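Local coordinates for protein yeast Cdc13 OB4 (Candida glabrata, PDB 3RMH) that forms, as the OB4 domain of the telomere protein Cdc13, an OB-fold dimer, in a protein that probably binds DNA, at residues E40-Y43 and I47-K50; D66-Y71 and L102-R107; V70-T73 and E77-N80; Q79-D84 and M89-P94. The protein carries 2 engineered substitutions. All coordinates share one frame; numbering follows the deposited sequence.

Contact 1: E40-Y43 and I47-K50; sequences EIVY and IRIK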
loop_
_atom_site.group_PDB
_atom_site.type_symbol
_atom_site.label_atom_id
_atom_site.label_comp_id
_atom_site.label_asym_id
_atom_site.label_seq_id
_atom_site.Cartn_x
_atom_site.Cartn_y
_atom_site.Cartn_z
ATOM N N GLU B 40 -2.653 8.210 6.351
ATOM C CA GLU B 40 -1.541 7.949 7.234
ATOM C C GLU B 40 -0.522 9.051 7.047
ATOM O O GLU B 40 -0.266 9.483 5.925
ATOM C CB GLU B 40 -0.936 6.582 6.928
ATOM C CG GLU B 40 0.297 6.269 7.732
ATOM C CD GLU B 40 0.560 4.780 7.815
ATOM O OE1 GLU B 40 -0.016 4.028 6.997
ATOM O OE2 GLU B 40 1.329 4.367 8.709
ATOM N N ILE B 41 0.027 9.530 8.156
ATOM C CA ILE B 41 1.038 10.573 8.117
ATOM C C ILE B 41 2.375 10.035 8.617
ATOM O O ILE B 41 2.433 9.365 9.643
ATOM C CB ILE B 41 0.628 11.760 8.981
ATOM C CG1 ILE B 41 -0.660 12.390 8.444
ATOM C CG2 ILE B 41 1.739 12.791 9.025
ATOM C CD1 ILE B 41 -1.309 13.359 9.438
ATOM N N VAL B 42 3.440 10.323 7.877
ATOM C CA VAL B 42 4.791 9.961 8.295
ATOM C C VAL B 42 5.583 11.239 8.562
ATOM O O VAL B 42 6.097 11.864 7.635
ATOM C CB VAL B 42 5.506 9.113 7.229
ATOM C CG1 VAL B 42 6.912 8.760 7.681
ATOM C CG2 VAL B 42 4.711 7.850 6.945
ATOM N N TYR B 43 5.651 11.633 9.832
ATOM C CA TYR B 43 6.315 12.870 10.236
ATOM C C TYR B 43 5.769 14.058 9.453
ATOM O O TYR B 43 4.559 14.204 9.309
ATOM C CB TYR B 43 7.828 12.741 10.052
ATOM C CG TYR B 43 8.377 11.474 10.664
ATOM C CD1 TYR B 43 8.917 11.470 11.944
ATOM C CD2 TYR B 43 8.333 10.276 9.969
ATOM C CE1 TYR B 43 9.410 10.306 12.507
ATOM C CE2 TYR B 43 8.820 9.110 10.520
ATOM C CZ TYR B 43 9.357 9.128 11.786
ATOM O OH TYR B 43 9.839 7.957 12.324
ATOM N N ILE B 47 2.409 12.003 3.243
ATOM C CA ILE B 47 0.994 11.739 3.505
ATOM C C ILE B 47 0.541 10.657 2.535
ATOM O O ILE B 47 0.731 10.778 1.321
ATOM C CB ILE B 47 0.154 13.010 3.284
ATOM C CG1 ILE B 47 0.683 14.148 4.154
ATOM C CG2 ILE B 47 -1.344 12.739 3.573
ATOM C CD1 ILE B 47 0.035 15.489 3.871
ATOM N N ARG B 48 -0.042 9.592 3.067
ATOM C CA ARG B 48 -0.599 8.537 2.239
ATOM C C ARG B 48 -2.106 8.457 2.408
ATOM O O ARG B 48 -2.603 8.309 3.521
ATOM C CB ARG B 48 -0.000 7.190 2.623
ATOM C CG ARG B 48 1.496 7.185 2.594
ATOM C CD ARG B 48 2.009 5.929 3.263
ATOM N NE ARG B 48 3.460 5.929 3.402
ATOM C CZ ARG B 48 4.127 5.036 4.124
ATOM N NH1 ARG B 48 3.459 4.093 4.775
ATOM N NH2 ARG B 48 5.452 5.086 4.201
ATOM N N ILE B 49 -2.816 8.525 1.291
ATOM C CA ILE B 49 -4.285 8.564 1.286
ATOM C C ILE B 49 -4.809 7.358 0.513
ATOM O O ILE B 49 -4.501 7.202 -0.665
ATOM C CB ILE B 49 -4.761 9.842 0.587
ATOM C CG1 ILE B 49 -4.170 11.073 1.274
ATOM C CG2 ILE B 49 -6.294 9.935 0.533
ATOM C CD1 ILE B 49 -4.452 12.375 0.539
ATOM N N LYS B 50 -5.602 6.508 1.163
ATOM C CA LYS B 50 -6.200 5.362 0.478
ATOM C C LYS B 50 -7.611 5.707 0.006
ATOM O O LYS B 50 -8.416 6.211 0.781
ATOM C CB LYS B 50 -6.243 4.130 1.396
ATOM C CG LYS B 50 -4.841 3.565 1.744
ATOM C CD LYS B 50 -4.927 2.208 2.441
ATOM C CE LYS B 50 -3.541 1.667 2.819
ATOM N NZ LYS B 50 -2.941 2.408 3.971
#

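Contact 2: D66-Y71 and L102-R107; sequences DILEVY and LRVFQR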
loop_
_atom_site.group_PDB
_atom_site.type_symbol
_atom_site.label_atom_id
_atom_site.label_comp_id
_atom_site.label_asym_id
_atom_site.label_seq_id
_atom_site.Cartn_x
_atom_site.Cartn_y
_atom_site.Cartn_z
ATOM N N ASP B 66 -8.596 -3.018 -4.992
ATOM C CA ASP B 66 -9.640 -2.003 -5.181
ATOM C C ASP B 66 -9.320 -0.696 -4.470
ATOM O O ASP B 66 -10.140 0.224 -4.449
ATOM C CB ASP B 66 -10.995 -2.518 -4.708
ATOM C CG ASP B 66 -11.674 -3.397 -5.736
ATOM O OD1 ASP B 66 -11.204 -3.432 -6.896
ATOM O OD2 ASP B 66 -12.687 -4.039 -5.380
ATOM N N ILE B 67 -8.125 -0.626 -3.892
ATOM C CA ILE B 67 -7.683 0.542 -3.155
ATOM C C ILE B 67 -6.514 1.202 -3.873
ATOM O O ILE B 67 -5.532 0.543 -4.188
ATOM C CB ILE B 67 -7.226 0.141 -1.740
ATOM C CG1 ILE B 67 -8.427 -0.398 -0.936
ATOM C CG2 ILE B 67 -6.605 1.335 -1.012
ATOM C CD1 ILE B 67 -8.017 -1.171 0.328
ATOM N N LEU B 68 -6.622 2.504 -4.126
ATOM C CA LEU B 68 -5.517 3.251 -4.708
ATOM C C LEU B 68 -4.826 3.991 -3.575
ATOM O O LEU B 68 -5.466 4.710 -2.800
ATOM C CB LEU B 68 -6.022 4.227 -5.779
ATOM C CG LEU B 68 -4.941 4.723 -6.759
ATOM C CD1 LEU B 68 -4.585 3.610 -7.752
ATOM C CD2 LEU B 68 -5.418 5.946 -7.519
ATOM N N GLU B 69 -3.523 3.777 -3.440
ATOM C CA GLU B 69 -2.746 4.514 -2.459
ATOM C C GLU B 69 -2.104 5.732 -3.107
ATOM O O GLU B 69 -1.271 5.621 -4.005
ATOM C CB GLU B 69 -1.691 3.622 -1.779
ATOM C CG GLU B 69 -0.991 4.311 -0.612
ATOM C CD GLU B 69 -0.304 3.338 0.346
ATOM O OE1 GLU B 69 -0.144 2.147 -0.009
ATOM O OE2 GLU B 69 0.066 3.770 1.462
ATOM N N VAL B 70 -2.514 6.901 -2.643
ATOM C CA VAL B 70 -2.095 8.177 -3.214
ATOM C C VAL B 70 -1.086 8.832 -2.282
ATOM O O VAL B 70 -1.377 9.061 -1.117
ATOM C CB VAL B 70 -3.302 9.118 -3.356
ATOM C CG1 VAL B 70 -2.868 10.491 -3.856
ATOM C CG2 VAL B 70 -4.339 8.504 -4.287
ATOM N N TYR B 71 0.086 9.158 -2.809
ATOM C CA TYR B 71 1.188 9.661 -1.999
ATOM C C TYR B 71 1.465 11.115 -2.255
ATOM O O TYR B 71 1.552 11.541 -3.400
ATOM C CB TYR B 71 2.487 8.916 -2.365
ATOM C CG TYR B 71 2.525 7.464 -1.986
ATOM C CD1 TYR B 71 3.272 7.039 -0.899
ATOM C CD2 TYR B 71 1.864 6.513 -2.740
ATOM C CE1 TYR B 71 3.327 5.698 -0.548
ATOM C CE2 TYR B 71 1.922 5.159 -2.405
ATOM C CZ TYR B 71 2.652 4.765 -1.311
ATOM O OH TYR B 71 2.700 3.436 -0.979
ATOM N N LEU B 102 -10.093 13.901 -7.106
ATOM C CA LEU B 102 -8.643 13.979 -7.158
ATOM C C LEU B 102 -8.221 13.798 -8.607
ATOM O O LEU B 102 -8.922 13.157 -9.393
ATOM C CB LEU B 102 -8.020 12.846 -6.350
ATOM C CG LEU B 102 -8.340 12.798 -4.861
ATOM C CD1 LEU B 102 -7.813 11.503 -4.276
ATOM C CD2 LEU B 102 -7.725 13.997 -4.183
ATOM N N ARG B 103 -7.074 14.355 -8.948
ATOM C CA ARG B 103 -6.501 14.137 -10.258
ATOM C C ARG B 103 -5.146 13.516 -9.988
ATOM O O ARG B 103 -4.307 14.137 -9.334
ATOM C CB ARG B 103 -6.346 15.458 -11.006
ATOM C CG ARG B 103 -7.678 16.068 -11.423
ATOM C CD ARG B 103 -7.489 17.305 -12.315
ATOM N NE ARG B 103 -6.897 18.427 -11.590
ATOM C CZ ARG B 103 -5.775 19.048 -11.950
ATOM N NH1 ARG B 103 -5.114 18.663 -13.035
ATOM N NH2 ARG B 103 -5.316 20.059 -11.227
ATOM N N VAL B 104 -4.938 12.290 -10.465
ATOM C CA VAL B 104 -3.739 11.546 -10.091
ATOM C C VAL B 104 -2.922 11.104 -11.315
ATOM O O VAL B 104 -3.443 11.023 -12.422
ATOM C CB VAL B 104 -4.069 10.323 -9.197
ATOM C CG1 VAL B 104 -4.831 10.768 -7.937
ATOM C CG2 VAL B 104 -4.889 9.286 -9.958
ATOM N N PHE B 105 -1.640 10.827 -11.087
ATOM C CA PHE B 105 -0.751 10.332 -12.128
ATOM C C PHE B 105 0.266 9.369 -11.510
ATOM O O PHE B 105 0.454 9.353 -10.288
ATOM C CB PHE B 105 -0.058 11.502 -12.860
ATOM C CG PHE B 105 0.993 12.194 -12.035
ATOM C CD1 PHE B 105 2.344 11.997 -12.299
ATOM C CD2 PHE B 105 0.637 13.006 -10.978
ATOM C CE1 PHE B 105 3.310 12.622 -11.527
ATOM C CE2 PHE B 105 1.599 13.624 -10.199
ATOM C CZ PHE B 105 2.927 13.442 -10.474
ATOM N N GLN B 106 0.899 8.557 -12.350
ATOM C CA GLN B 106 1.942 7.632 -11.896
ATOM C C GLN B 106 3.269 8.339 -11.733
ATOM O O GLN B 106 3.836 8.876 -12.698
ATOM C CB GLN B 106 2.148 6.481 -12.878
ATOM C CG GLN B 106 0.990 5.526 -13.017
ATOM C CD GLN B 106 0.985 4.851 -14.365
ATOM O OE1 GLN B 106 0.987 5.517 -15.396
ATOM N NE2 GLN B 106 0.989 3.527 -14.368
ATOM N N ARG B 107 3.785 8.316 -10.517
ATOM C CA ARG B 107 5.097 8.886 -10.270
ATOM C C ARG B 107 6.116 7.750 -10.127
ATOM O O ARG B 107 5.952 6.844 -9.301
ATOM C CB ARG B 107 5.076 9.758 -9.018
ATOM C CG ARG B 107 6.388 10.444 -8.729
ATOM C CD ARG B 107 6.293 11.276 -7.468
ATOM N NE ARG B 107 5.275 12.313 -7.582
ATOM C CZ ARG B 107 5.500 13.527 -8.079
ATOM N NH1 ARG B 107 6.713 13.851 -8.509
ATOM N NH2 ARG B 107 4.517 14.418 -8.143
#

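Contact 3: V70-T73 and E77-N80; sequences VYIT and EVQN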
loop_
_atom_site.group_PDB
_atom_site.type_symbol
_atom_site.label_atom_id
_atom_site.label_comp_id
_atom_site.label_asym_id
_atom_site.label_seq_id
_atom_site.Cartn_x
_atom_site.Cartn_y
_atom_site.Cartn_z
ATOM N N VAL B 70 -2.514 6.901 -2.643
ATOM C CA VAL B 70 -2.095 8.177 -3.214
ATOM C C VAL B 70 -1.086 8.832 -2.282
ATOM O O VAL B 70 -1.377 9.061 -1.117
ATOM C CB VAL B 70 -3.302 9.118 -3.356
ATOM C CG1 VAL B 70 -2.868 10.491 -3.856
ATOM C CG2 VAL B 70 -4.339 8.504 -4.287
ATOM N N TYR B 71 0.086 9.158 -2.809
ATOM C CA TYR B 71 1.188 9.661 -1.999
ATOM C C TYR B 71 1.465 11.115 -2.255
ATOM O O TYR B 71 1.552 11.541 -3.400
ATOM C CB TYR B 71 2.487 8.916 -2.365
ATOM C CG TYR B 71 2.525 7.464 -1.986
ATOM C CD1 TYR B 71 3.272 7.039 -0.899
ATOM C CD2 TYR B 71 1.864 6.513 -2.740
ATOM C CE1 TYR B 71 3.327 5.698 -0.548
ATOM C CE2 TYR B 71 1.922 5.159 -2.405
ATOM C CZ TYR B 71 2.652 4.765 -1.311
ATOM O OH TYR B 71 2.700 3.436 -0.979
ATOM N N ILE B 72 1.638 11.869 -1.180
ATOM C CA ILE B 72 2.127 13.233 -1.266
ATOM C C ILE B 72 3.471 13.183 -0.553
ATOM O O ILE B 72 3.521 13.061 0.664
ATOM C CB ILE B 72 1.202 14.194 -0.541
ATOM C CG1 ILE B 72 -0.178 14.180 -1.208
ATOM C CG2 ILE B 72 1.774 15.604 -0.566
ATOM C CD1 ILE B 72 -1.229 15.011 -0.472
ATOM N N THR B 73 4.558 13.274 -1.311
ATOM C CA THR B 73 5.861 12.887 -0.770
ATOM C C THR B 73 6.908 13.986 -0.877
ATOM O O THR B 73 7.059 14.597 -1.933
ATOM C CB THR B 73 6.360 11.639 -1.490
ATOM O OG1 THR B 73 5.326 10.647 -1.463
ATOM C CG2 THR B 73 7.619 11.100 -0.824
ATOM N N GLU B 77 6.237 19.027 -1.420
ATOM C CA GLU B 77 4.883 18.597 -1.762
ATOM C C GLU B 77 3.940 18.671 -0.560
ATOM O O GLU B 77 2.779 19.080 -0.686
ATOM C CB GLU B 77 4.903 17.174 -2.306
ATOM C CG GLU B 77 5.474 17.035 -3.704
ATOM C CD GLU B 77 5.498 15.584 -4.159
ATOM O OE1 GLU B 77 4.665 14.791 -3.656
ATOM O OE2 GLU B 77 6.357 15.231 -5.001
ATOM N N VAL B 78 4.434 18.257 0.598
ATOM C CA VAL B 78 3.657 18.335 1.827
ATOM C C VAL B 78 3.300 19.778 2.175
ATOM O O VAL B 78 2.150 20.086 2.514
ATOM C CB VAL B 78 4.389 17.655 3.001
ATOM C CG1 VAL B 78 3.618 17.859 4.303
ATOM C CG2 VAL B 78 4.553 16.166 2.718
ATOM N N GLN B 79 4.278 20.671 2.076
ATOM C CA GLN B 79 4.015 22.076 2.356
ATOM C C GLN B 79 3.063 22.686 1.334
ATOM O O GLN B 79 2.197 23.481 1.687
ATOM C CB GLN B 79 5.314 22.879 2.453
ATOM C CG GLN B 79 6.112 22.570 3.713
ATOM C CD GLN B 79 5.287 22.758 4.980
ATOM O OE1 GLN B 79 4.758 23.841 5.236
ATOM N NE2 GLN B 79 5.167 21.695 5.773
ATOM N N ASN B 80 3.209 22.316 0.067
ATOM C CA ASN B 80 2.266 22.801 -0.939
ATOM C C ASN B 80 0.860 22.310 -0.617
ATOM O O ASN B 80 -0.120 23.048 -0.760
ATOM C CB ASN B 80 2.674 22.356 -2.348
ATOM C CG ASN B 80 3.997 22.961 -2.796
ATOM O OD1 ASN B 80 4.425 23.991 -2.282
ATOM N ND2 ASN B 80 4.648 22.317 -3.764
#

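Contact 4: Q79-D84 and M89-P94; sequences QNFLGD and MDIFTP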
loop_
_atom_site.group_PDB
_atom_site.type_symbol
_atom_site.label_atom_id
_atom_site.label_comp_id
_atom_site.label_asym_id
_atom_site.label_seq_id
_atom_site.Cartn_x
_atom_site.Cartn_y
_atom_site.Cartn_z
ATOM N N GLN B 79 4.278 20.671 2.076
ATOM C CA GLN B 79 4.015 22.076 2.356
ATOM C C GLN B 79 3.063 22.686 1.334
ATOM O O GLN B 79 2.197 23.481 1.687
ATOM C CB GLN B 79 5.314 22.879 2.453
ATOM C CG GLN B 79 6.112 22.570 3.713
ATOM C CD GLN B 79 5.287 22.758 4.980
ATOM O OE1 GLN B 79 4.758 23.841 5.236
ATOM N NE2 GLN B 79 5.167 21.695 5.773
ATOM N N ASN B 80 3.209 22.316 0.067
ATOM C CA ASN B 80 2.266 22.801 -0.939
ATOM C C ASN B 80 0.860 22.310 -0.617
ATOM O O ASN B 80 -0.120 23.048 -0.760
ATOM C CB ASN B 80 2.674 22.356 -2.348
ATOM C CG ASN B 80 3.997 22.961 -2.796
ATOM O OD1 ASN B 80 4.425 23.991 -2.282
ATOM N ND2 ASN B 80 4.648 22.317 -3.764
ATOM N N PHE B 81 0.754 21.063 -0.178
ATOM C CA PHE B 81 -0.546 20.521 0.207
ATOM C C PHE B 81 -1.164 21.269 1.392
ATOM O O PHE B 81 -2.361 21.552 1.398
ATOM C CB PHE B 81 -0.459 19.024 0.525
ATOM C CG PHE B 81 -1.739 18.458 1.110
ATOM C CD1 PHE B 81 -1.915 18.360 2.482
ATOM C CD2 PHE B 81 -2.768 18.040 0.282
ATOM C CE1 PHE B 81 -3.093 17.851 3.017
ATOM C CE2 PHE B 81 -3.943 17.522 0.809
ATOM C CZ PHE B 81 -4.108 17.423 2.178
ATOM N N LEU B 82 -0.352 21.595 2.393
ATOM C CA LEU B 82 -0.871 22.223 3.613
ATOM C C LEU B 82 -1.140 23.718 3.477
ATOM O O LEU B 82 -2.112 24.236 4.031
ATOM C CB LEU B 82 0.099 22.014 4.777
ATOM C CG LEU B 82 0.447 20.587 5.200
ATOM C CD1 LEU B 82 1.707 20.596 6.060
ATOM C CD2 LEU B 82 -0.718 19.905 5.927
ATOM N N GLY B 83 -0.270 24.424 2.766
ATOM C CA GLY B 83 -0.328 25.874 2.792
ATOM C C GLY B 83 -0.068 26.367 4.208
ATOM O O GLY B 83 0.913 25.962 4.835
ATOM N N ASP B 84 -0.953 27.222 4.719
ATOM C CA ASP B 84 -0.797 27.813 6.050
ATOM C C ASP B 84 -1.459 26.972 7.136
ATOM O O ASP B 84 -2.066 27.509 8.062
ATOM C CB ASP B 84 -1.400 29.221 6.090
ATOM C CG ASP B 84 -0.529 30.254 5.404
ATOM O OD1 ASP B 84 0.706 30.213 5.588
ATOM O OD2 ASP B 84 -1.083 31.114 4.686
ATOM N N MET B 89 -3.409 14.874 12.154
ATOM C CA MET B 89 -4.410 13.947 11.636
ATOM C C MET B 89 -5.791 14.597 11.602
ATOM O O MET B 89 -6.635 14.250 10.776
ATOM C CB MET B 89 -4.458 12.671 12.473
ATOM C CG MET B 89 -5.235 11.541 11.813
ATOM S SD MET B 89 -4.471 10.993 10.264
ATOM C CE MET B 89 -2.906 10.384 10.868
ATOM N N ASP B 90 -6.013 15.548 12.499
ATOM C CA ASP B 90 -7.330 16.155 12.634
ATOM C C ASP B 90 -7.806 16.829 11.349
ATOM O O ASP B 90 -9.006 16.894 11.090
ATOM C CB ASP B 90 -7.351 17.148 13.798
ATOM C CG ASP B 90 -6.935 16.509 15.113
ATOM O OD1 ASP B 90 -7.170 15.292 15.292
ATOM O OD2 ASP B 90 -6.365 17.221 15.967
ATOM N N ILE B 91 -6.882 17.337 10.537
ATOM C CA ILE B 91 -7.317 18.024 9.321
ATOM C C ILE B 91 -7.968 17.063 8.334
ATOM O O ILE B 91 -8.731 17.483 7.471
ATOM C CB ILE B 91 -6.187 18.808 8.618
ATOM C CG1 ILE B 91 -5.175 17.855 7.974
ATOM C CG2 ILE B 91 -5.550 19.821 9.572
ATOM C CD1 ILE B 91 -4.092 18.569 7.185
ATOM N N PHE B 92 -7.676 15.770 8.461
ATOM C CA PHE B 92 -8.264 14.789 7.552
ATOM C C PHE B 92 -9.645 14.265 7.977
ATOM O O PHE B 92 -10.400 13.734 7.160
ATOM C CB PHE B 92 -7.283 13.642 7.308
ATOM C CG PHE B 92 -5.991 14.101 6.686
ATOM C CD1 PHE B 92 -5.918 14.370 5.328
ATOM C CD2 PHE B 92 -4.867 14.299 7.465
ATOM C CE1 PHE B 92 -4.743 14.805 4.756
ATOM C CE2 PHE B 92 -3.684 14.736 6.892
ATOM C CZ PHE B 92 -3.625 14.986 5.540
ATOM N N THR B 93 -9.984 14.433 9.245
ATOM C CA THR B 93 -11.240 13.878 9.773
ATOM C C THR B 93 -12.503 14.173 8.951
ATOM O O THR B 93 -13.307 13.270 8.712
ATOM C CB THR B 93 -11.453 14.303 11.229
ATOM O OG1 THR B 93 -10.386 13.765 12.019
ATOM C CG2 THR B 93 -12.796 13.794 11.747
ATOM N N PRO B 94 -12.689 15.437 8.518
ATOM C CA PRO B 94 -13.900 15.740 7.746
ATOM C C PRO B 94 -13.941 15.071 6.375
ATOM O O PRO B 94 -14.997 15.026 5.752
ATOM C CB PRO B 94 -13.849 17.271 7.589
ATOM C CG PRO B 94 -12.939 17.740 8.687
ATOM C CD PRO B 94 -11.903 16.652 8.796
#

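Contact 1: E40-Y43 and I47-K50
The carbonyl O of Arg48 takes a hydrogen bond from Glu40 N at 2.8 Å, the shorter of two backbone bonds that close this pair. The return bond, Arg48 N to Glu40 O, measures 2.9 Å. Glu40 O also receives a CA-H contact from Ile47 CA at 3.5 Å. Glu40 and Arg48 are thus an antiparallel hydrogen-bonded pair, and Ile41 with Ile47 is the non-hydrogen-bonded pair beside it.

The side chains of Glu40 and Arg48 leave the same face of the sheet and run side by side. Glu40 has CG trans to its backbone N (chi1 176°) and is extended beyond it; Arg48 is extended from CG to NE. Running alongside each other, the two chains carry their charged ends out to the second subunit. Between themselves they make no salt bridge: Glu40 OE1 stays 4.1 Å from Arg48 NH1, and the carboxylate and guanidinium planes are 60° apart. The stronger partners lie outside. Arg48 NE pairs with Glu46, and Glu40 and Arg48 form reciprocal salt bridges with Arg48 and Glu40 of the second subunit. Val42 CG2 rests over one face of the Arg48 guanidinium, offset toward its rim, 4.0 Å from CZ. Ile41 and Ile47 point to the other face, toward Phe92, in the loop between helix 75-82 and strand 99-108.

This is an antiparallel beta hairpin of the OB fold, between strands 28-42 and 46-52, with one face carrying charged pairs into the dimer interface.

Contact 2: D66-Y71 and L102-R107
Val104 meets two side chains of the other strand, one with each methyl. Its CG2 faces Leu68 CD2 at 4.2 Å, and its CG1 faces Val70 CG2 at 4.3 Å. Both contacts are purely apolar, and all three residues are buried.

The Val104 torsion (chi1 -57°) orients the two methyls. CG1, trans to the carbonyl carbon, points at Val70; CG2, between the backbone N and the carbonyl carbon, points at Leu68. Leu68 has CG trans to its backbone N. At chi2 75° its CD2 is the branch anti to CA, so it reaches farthest, and Leu68 and Val104 meet tip to tip. In Val70 (chi1 176°) the touching CG2 is anti to the carbonyl carbon, beside the backbone N.

The backbones stay well apart. The closest pair of CA atoms, Val70 and Val104, is 7.8 Å apart, so the strands are joined here by side chains alone.

Trp117 of strand 115-119 packs on both Leu68 and Val104, and Leu32 of strand 28-42 does the same. Strand 68-73 is hydrogen-bonded to strand 46-52 through Val70 and Ile49, and strand 99-108 to strand 28-42 through Leu102 and Leu32. Strand 115-119 lies against both, with backbone bonds from Tyr71 to Trp117 and from Arg103 to Ile120, just past its end. The contact thus lies in the barrel interior, between two strands that are not paired along these segments.

Contact 3: V70-T73 and E77-N80
Glu77 has CG trans to its carbonyl carbon (chi1 -73°) and continues extended, which carries its carboxylate back to the end of the strand at Thr73. There OE1 accepts a hydrogen bond from Thr73 N at 2.8 Å, with 157° at the hydrogen. The N-H comes from above the carboxylate plane, 45° out of it.

Ile72 supplies the apolar part. Its CG2, trans to the backbone N, lies 3.6 Å from Glu77 O and 3.9 Å from Glu77 CB. The same methyl is 4.3 Å from Val78 CG2. Val78 CG2 also approaches the carbonyl O of Ile72 at 3.9 Å. The helix thus lays its backbone and one valine branch against the isoleucine.

Thr73 OG1 is hydrogen-bonded to Glu46, and Ile72 is backbone-bonded to Ile47.

The strand 68-73 and helix 75-82 are therefore joined by one side-chain-to-backbone bond beside an apolar patch. The bond has a cost: Thr73 O lies 3.0 Å from Glu77 OE1 and 3.2 Å from Glu77 OE2, acceptor against acceptor. This crowding is unfavourable, and the exact carboxylate placement is doubtful. A long, weak ion pair of Glu77 OE2 with Arg107 may offset part of it.

Contact 4: Q79-D84 and M89-P94
The rings of Phe81 and Phe92 come from opposite directions and meet rim to rim. Their planes are almost parallel, at 11°, yet neither lies over the other's face, and the centroids are 5.9 Å apart. The closest atoms are Phe81 CZ and Phe92 CE1, at 3.7 Å. Ile91 CD1 lies at the edge of the Phe81 ring, near its plane and 4.3 Å from CE1. Over one face of the Phe92 ring is CG1 of the preceding Ile91, offset toward the rim.

Ile91 CD1 also touches Leu82 CD2, at 3.8 Å. These two side chains cross at about a right angle. The Ile91 torsion sets this up: CG1 sits between the backbone N and the carbonyl carbon (chi1 71°), and the extended chain sends CD1 on to both Leu82 and Phe81. Phe81 has CG trans to its own N (chi1 172°), which turns the ring toward the loop.

All four touching residues are buried. Gly83, the first residue after the helix, has positive phi. Helix 124-134 covers the cluster through Ile124 and Leu127 on Phe81 and Arg128 on Ile91. Ile47 of strand 46-52 packs on both phenylalanines.

The arrangement is a small hydrophobic cluster between the last turn of helix 75-82 and residues 89-92, which have helical backbone angles without the regular helical bonds. It lies within the excursion that links strands 68-73 and 99-108 of the OB fold.

How the contacts relate
Contact 2 is the most central of the four and wholly apolar. Contact 4 is also apolar and buried, but lies farther out, in the helical connection. Contacts 1 and 3 are only partly buried and mix hydrogen bonds with packing. In contact 1 the bonds run between backbones; in contact 3 a carboxylate receives a backbone N-H. Contacts 2 and 3 share strand 68-73. Contacts 3 and 4 share helix 75-82, and Ile72 of the strand packs on Phe81 of the helix. Strand 46-52 of contact 1 is hydrogen-bonded to strand 68-73. Ile47 packs on contact 4, while the opposite face of the hairpin serves the second subunit.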